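Local structure of glycoside Hydrolase (Bacteroides uniformis, 5TA0) at residues P99-P102 with D106-D109; T228-V233 with K273-F278. The protein probably hydrolyses agarose as a glycoside hydrolase, the deposited form being an engineered variant bound to the agarose-derived oligosaccharide neoagarooctaose. All coordinates share one frame; numbering follows the deposited sequence.

Overall arrangement
Contact 1 and contact 2 lie on the same side of the chain's centre: contact 1 is at the surface, its centre about 39 Å from the centre of the chain, and contact 2 is buried, its centre about 20 Å from that point. Their centres are about 24 Å apart and their nearest atoms about 7 Å, so they do not touch. Helix 170-183 reaches both: its E174 takes the guanidinium of R101 from contact 1, while its Y176 packs on I229 and V233 of contact 2. The glycan is bound in a pocket of this chain formed by residues between 52 and 387, and the M275 side chain of contact 2 lies about 13 Å from a calcium ion.

Contact 1. Residues P99-P102 with D106-D109; sequences PERP and DPDD
The ring of P99 overlaps the carboxylate of D106, its CD carbon coming to 3.4 Å from D106 OD1. The two side chains cross obliquely, and this is a van der Waals touch between a proline ring carbon and an acidic oxygen. One residue further along, P107 CG lies 3.8 Å from R101 NH1. That approach to the guanidinium is slanted; a bend at chi3 turns the end of the arginine chain so that NH1 comes up to the proline ring. R101 spends its charge on acids rather than on this contact: NH1 pairs with E174 of helix 170-183 and NE with D98, just ahead of P99. The same D98 also accepts from the backbone N of E100, so it bonds both the loop backbone and the arginine side chain.

D106 is the N-cap of the helix that begins at P107. Its CG is anti to the backbone N (chi1 -176°), which brings the carboxylate round to the first turn, where D106 OD2 accepts from D109 N at 2.9 Å. The bond is fairly straight, 155° at the hydrogen, and arrives on the anti side of OD2, 32° out of the carboxylate plane. Thus one oxygen caps the helix while the other faces P99. A leucine here would probably leave D109 N without its capping acceptor and the first turn less firmly held.

The small interface, 107 Å² over both sides, draws together the loop at P99-P102 and the start of helix 107-123. Backbone hydrogen bonding between D106 and K96 ties that start to the loop following helix 86-94, and D109 adds a salt bridge to R112 further along helix 107-123.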
loop_
_atom_site.group_PDB
_atom_site.type_symbol
_atom_site.label_atom_id
_atom_site.label_comp_id
_atom_site.label_asym_id
_atom_site.label_seq_id
_atom_site.Cartn_x
_atom_site.Cartn_y
_atom_site.Cartn_z
ATOM N N PRO A 99 -20.588 -3.110 35.693
ATOM C CA PRO A 99 -20.825 -3.894 36.908
ATOM C C PRO A 99 -21.779 -5.074 36.722
ATOM O O PRO A 99 -21.782 -5.966 37.570
ATOM C CB PRO A 99 -21.418 -2.850 37.879
ATOM C CG PRO A 99 -22.025 -1.829 37.001
ATOM C CD PRO A 99 -21.154 -1.749 35.784
ATOM N N GLU A 100 -22.584 -5.075 35.656
ATOM C CA GLU A 100 -23.485 -6.189 35.381
ATOM C C GLU A 100 -22.847 -7.276 34.544
ATOM O O GLU A 100 -23.427 -8.360 34.428
ATOM C CB GLU A 100 -24.744 -5.693 34.663
ATOM C CG GLU A 100 -25.601 -4.792 35.551
ATOM C CD GLU A 100 -26.829 -4.231 34.849
ATOM O OE1 GLU A 100 -26.836 -4.022 33.615
ATOM O OE2 GLU A 100 -27.796 -3.963 35.575
ATOM N N ARG A 101 -21.730 -6.973 33.870
ATOM C CA ARG A 101 -21.149 -7.906 32.884
ATOM C C ARG A 101 -19.639 -7.868 32.969
ATOM O O ARG A 101 -18.989 -7.099 32.265
ATOM C CB ARG A 101 -21.593 -7.539 31.458
ATOM C CG ARG A 101 -23.089 -7.690 31.204
ATOM C CD ARG A 101 -23.472 -7.373 29.770
ATOM N NE ARG A 101 -23.049 -6.021 29.450
ATOM C CZ ARG A 101 -22.831 -5.541 28.227
ATOM N NH1 ARG A 101 -22.381 -4.308 28.102
ATOM N NH2 ARG A 101 -23.078 -6.268 27.142
ATOM N N PRO A 102 -19.050 -8.720 33.810
ATOM C CA PRO A 102 -17.595 -8.785 33.894
ATOM C C PRO A 102 -16.977 -8.988 32.511
ATOM O O PRO A 102 -17.475 -9.765 31.711
ATOM C CB PRO A 102 -17.352 -10.005 34.772
ATOM C CG PRO A 102 -18.577 -10.121 35.624
ATOM C CD PRO A 102 -19.712 -9.601 34.795
ATOM N N ASP A 106 -18.079 -0.610 30.549
ATOM C CA ASP A 106 -19.336 -0.034 31.021
ATOM C C ASP A 106 -19.926 0.905 29.970
ATOM O O ASP A 106 -19.272 1.870 29.606
ATOM C CB ASP A 106 -19.107 0.733 32.301
ATOM C CG ASP A 106 -20.394 1.257 32.883
ATOM O OD1 ASP A 106 -21.297 0.417 33.170
ATOM O OD2 ASP A 106 -20.515 2.499 32.973
ATOM N N PRO A 107 -21.162 0.638 29.495
ATOM C CA PRO A 107 -21.681 1.544 28.456
ATOM C C PRO A 107 -21.778 2.986 28.873
ATOM O O PRO A 107 -21.519 3.875 28.059
ATOM C CB PRO A 107 -23.046 0.937 28.123
ATOM C CG PRO A 107 -22.903 -0.518 28.428
ATOM C CD PRO A 107 -21.992 -0.569 29.625
ATOM N N ASP A 108 -22.127 3.260 30.127
ATOM C CA ASP A 108 -22.243 4.655 30.584
ATOM C C ASP A 108 -20.894 5.350 30.647
ATOM O O ASP A 108 -20.748 6.479 30.191
ATOM C CB ASP A 108 -22.893 4.715 31.969
ATOM C CG ASP A 108 -24.338 4.309 31.965
ATOM O OD1 ASP A 108 -25.086 4.628 31.021
ATOM O OD2 ASP A 108 -24.755 3.678 32.957
ATOM N N ASP A 109 -19.889 4.697 31.225
ATOM C CA ASP A 109 -18.582 5.314 31.314
ATOM C C ASP A 109 -17.966 5.478 29.917
ATOM O O ASP A 109 -17.313 6.485 29.621
ATOM C CB ASP A 109 -17.628 4.543 32.196
ATOM C CG ASP A 109 -16.447 5.373 32.600
ATOM O OD1 ASP A 109 -16.645 6.523 33.109
ATOM O OD2 ASP A 109 -15.295 4.933 32.454
#

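Contact 2. Residues T228-V233 with K273-F278; sequences TIAAQV and KDMDFF. With EDO (1,2-ethanediol), chain L.
A230 meets M275 where, in what looks like a (beta/alpha)8 barrel, helix 219-236 packs against the loop that leads into strand 277-285. Strand 242-247, which follows this helix, lies next to strand 277-285 in the parallel sheet, and its V242 also packs on A230.

The apolar part is small, with 72 Å² buried over both sides of the contact. A230 points its methyl at the loop, and CB comes to 3.9 Å from M275 CE. The methionine starts out the other way, its CB directed away from the helix; bends at chi2 (-60°) and chi3 bring the terminal methyl back to the alanine. The same A230 CB also rests 4.0 Å from the carbonyl D274 O. The backbones are nearest at this point, with A230 CA and D274 CA 7.0 Å apart.

The charged groups lie around this packing. D274 OD2 takes K273 NZ in a salt bridge of 3.2 Å, the ammonium standing above the carboxylate plane by 36°, and also accepts a hydrogen bond from S227 OG just before T228, which ties the loop to the helix. D276 OD2 forms a salt bridge with K234, the residue after V233, and accepts from the backbone N of V242, so this carboxylate links loop, helix and neighbouring strand.

A 1,2-ethanediol molecule, probably from the crystallisation liquor, takes the other oxygen of that acid: both its hydroxyls donate to D276 OD1, O1 at 2.7 Å and O2 at 3.1 Å.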
loop_
_atom_site.group_PDB
_atom_site.type_symbol
_atom_site.label_atom_id
_atom_site.label_comp_id
_atom_site.label_asym_id
_atom_site.label_seq_id
_atom_site.Cartn_x
_atom_site.Cartn_y
_atom_site.Cartn_z
ATOM N N THR A 228 -16.538 -11.799 14.338
ATOM C CA THR A 228 -17.286 -11.338 15.504
ATOM C C THR A 228 -17.166 -9.827 15.684
ATOM O O THR A 228 -18.158 -9.143 15.961
ATOM C CB THR A 228 -16.836 -12.120 16.729
ATOM O OG1 THR A 228 -17.174 -13.510 16.507
ATOM C CG2 THR A 228 -17.524 -11.620 18.017
ATOM N N ILE A 229 -15.969 -9.272 15.499
ATOM C CA ILE A 229 -15.805 -7.824 15.589
ATOM C C ILE A 229 -16.640 -7.106 14.523
ATOM O O ILE A 229 -17.332 -6.132 14.824
ATOM C CB ILE A 229 -14.328 -7.372 15.519
ATOM C CG1 ILE A 229 -13.502 -7.987 16.659
ATOM C CG2 ILE A 229 -14.226 -5.855 15.551
ATOM C CD1 ILE A 229 -13.977 -7.726 18.071
ATOM N N ALA A 230 -16.591 -7.594 13.288
ATOM C CA ALA A 230 -17.346 -6.965 12.218
ATOM C C ALA A 230 -18.834 -6.937 12.568
ATOM O O ALA A 230 -19.514 -5.903 12.380
ATOM C CB ALA A 230 -17.095 -7.675 10.899
ATOM N N ALA A 231 -19.344 -8.053 13.057
ATOM C CA ALA A 231 -20.783 -8.136 13.384
ATOM C C ALA A 231 -21.161 -7.158 14.494
ATOM O O ALA A 231 -22.208 -6.509 14.435
ATOM C CB ALA A 231 -21.165 -9.541 13.746
ATOM N N GLN A 232 -20.306 -7.029 15.506
ATOM C CA GLN A 232 -20.585 -6.091 16.603
ATOM C C GLN A 232 -20.474 -4.636 16.158
ATOM O O GLN A 232 -21.303 -3.803 16.532
ATOM C CB GLN A 232 -19.651 -6.344 17.780
ATOM C CG GLN A 232 -19.906 -7.649 18.511
ATOM C CD GLN A 232 -21.158 -7.618 19.365
ATOM O OE1 GLN A 232 -21.079 -7.463 20.578
ATOM N NE2 GLN A 232 -22.316 -7.750 18.735
ATOM N N VAL A 233 -19.472 -4.305 15.345
ATOM C CA VAL A 233 -19.350 -2.943 14.847
ATOM C C VAL A 233 -20.599 -2.574 14.043
ATOM O O VAL A 233 -21.136 -1.472 14.225
ATOM C CB VAL A 233 -18.062 -2.752 14.001
ATOM C CG1 VAL A 233 -18.083 -1.449 13.214
ATOM C CG2 VAL A 233 -16.829 -2.786 14.913
ATOM N N LYS A 273 -15.704 -13.571 3.689
ATOM C CA LYS A 273 -17.069 -13.178 3.353
ATOM C C LYS A 273 -17.630 -12.086 4.255
ATOM O O LYS A 273 -18.587 -11.422 3.866
ATOM C CB LYS A 273 -18.010 -14.405 3.380
ATOM C CG LYS A 273 -18.255 -14.983 4.767
ATOM C CD LYS A 273 -19.043 -16.297 4.788
ATOM C CE LYS A 273 -19.463 -16.681 6.207
ATOM N NZ LYS A 273 -18.400 -16.546 7.260
ATOM N N ASP A 274 -17.069 -11.929 5.453
ATOM C CA ASP A 274 -17.534 -10.943 6.415
ATOM C C ASP A 274 -16.763 -9.630 6.369
ATOM O O ASP A 274 -17.166 -8.667 7.010
ATOM C CB ASP A 274 -17.451 -11.542 7.829
ATOM C CG ASP A 274 -18.269 -12.807 7.973
ATOM O OD1 ASP A 274 -19.412 -12.852 7.452
ATOM O OD2 ASP A 274 -17.754 -13.756 8.601
ATOM N N MET A 275 -15.669 -9.583 5.623
ATOM C CA MET A 275 -14.849 -8.377 5.517
ATOM C C MET A 275 -15.305 -7.540 4.327
ATOM O O MET A 275 -15.506 -8.062 3.219
ATOM C CB MET A 275 -13.390 -8.740 5.344
ATOM C CG MET A 275 -12.746 -9.499 6.523
ATOM S SD MET A 275 -12.731 -8.642 8.123
ATOM C CE MET A 275 -14.243 -9.274 8.864
ATOM N N ASP A 276 -15.434 -6.230 4.534
ATOM C CA ASP A 276 -15.616 -5.285 3.406
ATOM C C ASP A 276 -14.347 -5.019 2.631
ATOM O O ASP A 276 -14.399 -4.648 1.464
ATOM C CB ASP A 276 -16.225 -3.981 3.903
ATOM C CG ASP A 276 -17.551 -4.215 4.581
ATOM O OD1 ASP A 276 -18.532 -4.581 3.872
ATOM O OD2 ASP A 276 -17.634 -4.104 5.803
ATOM N N PHE A 277 -13.197 -5.122 3.300
ATOM C CA PHE A 277 -11.915 -4.899 2.644
ATOM C C PHE A 277 -10.867 -5.747 3.349
ATOM O O PHE A 277 -11.068 -6.177 4.502
ATOM C CB PHE A 277 -11.534 -3.394 2.641
ATOM C CG PHE A 277 -11.324 -2.790 3.996
ATOM C CD1 PHE A 277 -12.410 -2.308 4.739
ATOM C CD2 PHE A 277 -10.054 -2.690 4.546
ATOM C CE1 PHE A 277 -12.225 -1.749 5.996
ATOM C CE2 PHE A 277 -9.878 -2.134 5.794
ATOM C CZ PHE A 277 -10.954 -1.675 6.523
ATOM N N PHE A 278 -9.790 -6.029 2.616
ATOM C CA PHE A 278 -8.598 -6.684 3.158
ATOM C C PHE A 278 -7.559 -5.620 3.415
ATOM O O PHE A 278 -7.536 -4.601 2.713
ATOM C CB PHE A 278 -8.092 -7.746 2.197
ATOM C CG PHE A 278 -8.962 -8.979 2.123
ATOM C CD1 PHE A 278 -9.858 -9.329 3.145
ATOM C CD2 PHE A 278 -8.914 -9.811 1.008
ATOM C CE1 PHE A 278 -10.619 -10.498 3.058
ATOM C CE2 PHE A 278 -9.662 -10.950 0.929
ATOM C CZ PHE A 278 -10.529 -11.306 1.942
HETATM C C1 EDO L . -20.407 -7.926 4.179
HETATM O O1 EDO L . -20.239 -6.584 4.641
HETATM C C2 EDO L . -19.153 -8.331 3.428
HETATM O O2 EDO L . -18.736 -7.316 2.512
#